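PDB 6TL1: protein TASOR, which is a component of the HUSH complex, which maintains epigenetic silencing by promoting recruitment of the histone H3K9 methyltransferase SETDB1 and of MORC2. Local coordinates for residues I131-M135 and R197-P201. Numbering follows the deposited sequence.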
loop_
_atom_site.group_PDB
_atom_site.type_symbol
_atom_site.label_atom_id
_atom_site.label_comp_id
_atom_site.label_asym_id
_atom_site.label_seq_id
_atom_site.Cartn_x
_atom_site.Cartn_y
_atom_site.Cartn_z
ATOM N N ILE A 131 -3.159 -6.664 0.054
ATOM C CA ILE A 131 -3.979 -5.479 0.235
ATOM C C ILE A 131 -3.826 -5.036 1.681
ATOM O O ILE A 131 -4.139 -5.796 2.610
ATOM C CB ILE A 131 -5.452 -5.752 -0.103
ATOM C CG1 ILE A 131 -5.608 -6.163 -1.579
ATOM C CG2 ILE A 131 -6.324 -4.557 0.294
ATOM C CD1 ILE A 131 -7.041 -6.517 -1.968
ATOM N N PHE A 132 -3.339 -3.812 1.869
ATOM C CA PHE A 132 -3.191 -3.220 3.191
ATOM C C PHE A 132 -4.322 -2.247 3.446
ATOM O O PHE A 132 -4.693 -1.472 2.560
ATOM C CB PHE A 132 -1.868 -2.462 3.320
ATOM C CG PHE A 132 -0.667 -3.333 3.236
ATOM C CD1 PHE A 132 -0.076 -3.600 2.018
ATOM C CD2 PHE A 132 -0.128 -3.897 4.386
ATOM C CE1 PHE A 132 1.048 -4.410 1.945
ATOM C CE2 PHE A 132 0.980 -4.714 4.322
ATOM C CZ PHE A 132 1.568 -4.978 3.092
ATOM N N LYS A 133 -4.837 -2.251 4.670
ATOM C CA LYS A 133 -5.622 -1.112 5.097
ATOM C C LYS A 133 -4.653 -0.084 5.669
ATOM O O LYS A 133 -3.645 -0.435 6.287
ATOM C CB LYS A 133 -6.700 -1.491 6.115
ATOM C CG LYS A 133 -6.225 -1.922 7.482
ATOM C CD LYS A 133 -7.440 -2.075 8.410
ATOM C CE LYS A 133 -7.075 -2.636 9.788
ATOM N NZ LYS A 133 -8.316 -2.926 10.585
ATOM N N ILE A 134 -4.924 1.188 5.387
ATOM C CA ILE A 134 -4.033 2.279 5.751
ATOM C C ILE A 134 -4.877 3.426 6.267
ATOM O O ILE A 134 -6.078 3.514 6.001
ATOM C CB ILE A 134 -3.166 2.773 4.567
ATOM C CG1 ILE A 134 -4.083 3.207 3.412
ATOM C CG2 ILE A 134 -2.201 1.689 4.147
ATOM C CD1 ILE A 134 -3.360 3.787 2.203
ATOM N N MET A 135 -4.220 4.305 7.013
ATOM C CA MET A 135 -4.743 5.630 7.324
ATOM C C MET A 135 -3.752 6.641 6.790
ATOM O O MET A 135 -2.633 6.762 7.311
ATOM C CB MET A 135 -4.948 5.796 8.824
ATOM C CG MET A 135 -6.044 4.901 9.367
ATOM S SD MET A 135 -6.292 5.185 11.124
ATOM C CE MET A 135 -4.851 4.325 11.730
ATOM N N ARG A 197 2.633 1.749 12.206
ATOM C CA ARG A 197 1.474 0.996 12.671
ATOM C C ARG A 197 0.168 1.364 11.976
ATOM O O ARG A 197 -0.818 0.623 12.131
ATOM C CB ARG A 197 1.276 1.146 14.185
ATOM C CG ARG A 197 2.513 0.962 15.068
ATOM C CD ARG A 197 2.222 1.440 16.499
ATOM N NE ARG A 197 2.231 2.883 16.607
ATOM C CZ ARG A 197 1.761 3.548 17.655
ATOM N NH1 ARG A 197 1.810 4.872 17.684
ATOM N NH2 ARG A 197 1.179 2.897 18.652
ATOM N N HIS A 198 0.131 2.450 11.199
ATOM C CA HIS A 198 -1.069 2.812 10.453
ATOM C C HIS A 198 -1.106 2.161 9.068
ATOM O O HIS A 198 -1.840 2.613 8.187
ATOM C CB HIS A 198 -1.224 4.341 10.379
ATOM C CG HIS A 198 0.006 5.085 9.958
ATOM N ND1 HIS A 198 1.237 4.909 10.556
ATOM C CD2 HIS A 198 0.179 6.062 9.031
ATOM C CE1 HIS A 198 2.120 5.714 9.992
ATOM N NE2 HIS A 198 1.507 6.421 9.059
ATOM N N VAL A 199 -0.352 1.083 8.896
ATOM C CA VAL A 199 -0.378 0.191 7.750
ATOM C C VAL A 199 -0.593 -1.216 8.286
ATOM O O VAL A 199 0.150 -1.664 9.167
ATOM C CB VAL A 199 0.937 0.265 6.957
ATOM C CG1 VAL A 199 0.996 -0.832 5.930
ATOM C CG2 VAL A 199 1.098 1.666 6.319
ATOM N N CYS A 200 -1.625 -1.904 7.783
ATOM C CA CYS A 200 -1.967 -3.229 8.304
ATOM C C CYS A 200 -2.420 -4.155 7.180
ATOM O O CYS A 200 -3.332 -3.794 6.416
ATOM C CB CYS A 200 -3.065 -3.113 9.368
ATOM S SG CYS A 200 -3.417 -4.654 10.231
ATOM N N PRO A 201 -1.822 -5.336 7.038
ATOM C CA PRO A 201 -2.282 -6.275 6.005
ATOM C C PRO A 201 -3.720 -6.713 6.254
ATOM O O PRO A 201 -4.110 -7.035 7.382
ATOM C CB PRO A 201 -1.305 -7.446 6.122
ATOM C CG PRO A 201 -0.814 -7.382 7.514
ATOM C CD PRO A 201 -0.772 -5.922 7.886
#
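Lys-133 and Cys-200 form the hydrogen-bonded pair of this antiparallel contact: Lys-133 N donates a hydrogen bond to Cys-200 O at 2.8 Å, and Cys-200 N donates one to Lys-133 O at 2.9 Å in return. A third backbone bond, Met-135 N to His-198 O, carries the pairing into His-198, just before strand 199-209. The axes of 131-134 and 199-201 run at 145° to each other, a departure from 180° consistent with sheet twist.

Packing is tight on the face carrying Ile-134 and Val-199. With CG1 of Val-199 opposite its backbone N (chi1 170°), that methyl comes within 3.6 Å of Phe-132 CD2, approaching the ring at a slant, while its CG2 lies 3.9 Å from Ile-134 CG2, the two side chains running side by side. The same ring reaches Pro-201, whose CB is 4.0 Å from Phe-132 CE2. From the second sheet, Leu-109 packs on Phe-132, Ile-134 and Val-199, and Phe-184 on Ile-134 and Val-199.

On the other face only Lys-133 is looser: its aliphatic part, extended beyond CG, passes the buried Cys-200 with CG 3.9 Å from CB, and the lysine remains partly exposed although it also touches Phe-51 of helix 45-60.

The Met-135 end is buried; Met-135 O lies in the His-198 ring plane, 3.4 Å from CD2 at its edge, and His-198 NE2 is hydrogen-bonded to Glu-158 O.

Strand 126-134 lies between 71-77 and 199-209, with 34-42 beyond the latter, in a five-stranded antiparallel sheet packed between a helix and a second sheet, within the pseudo-PARP domain of TASOR.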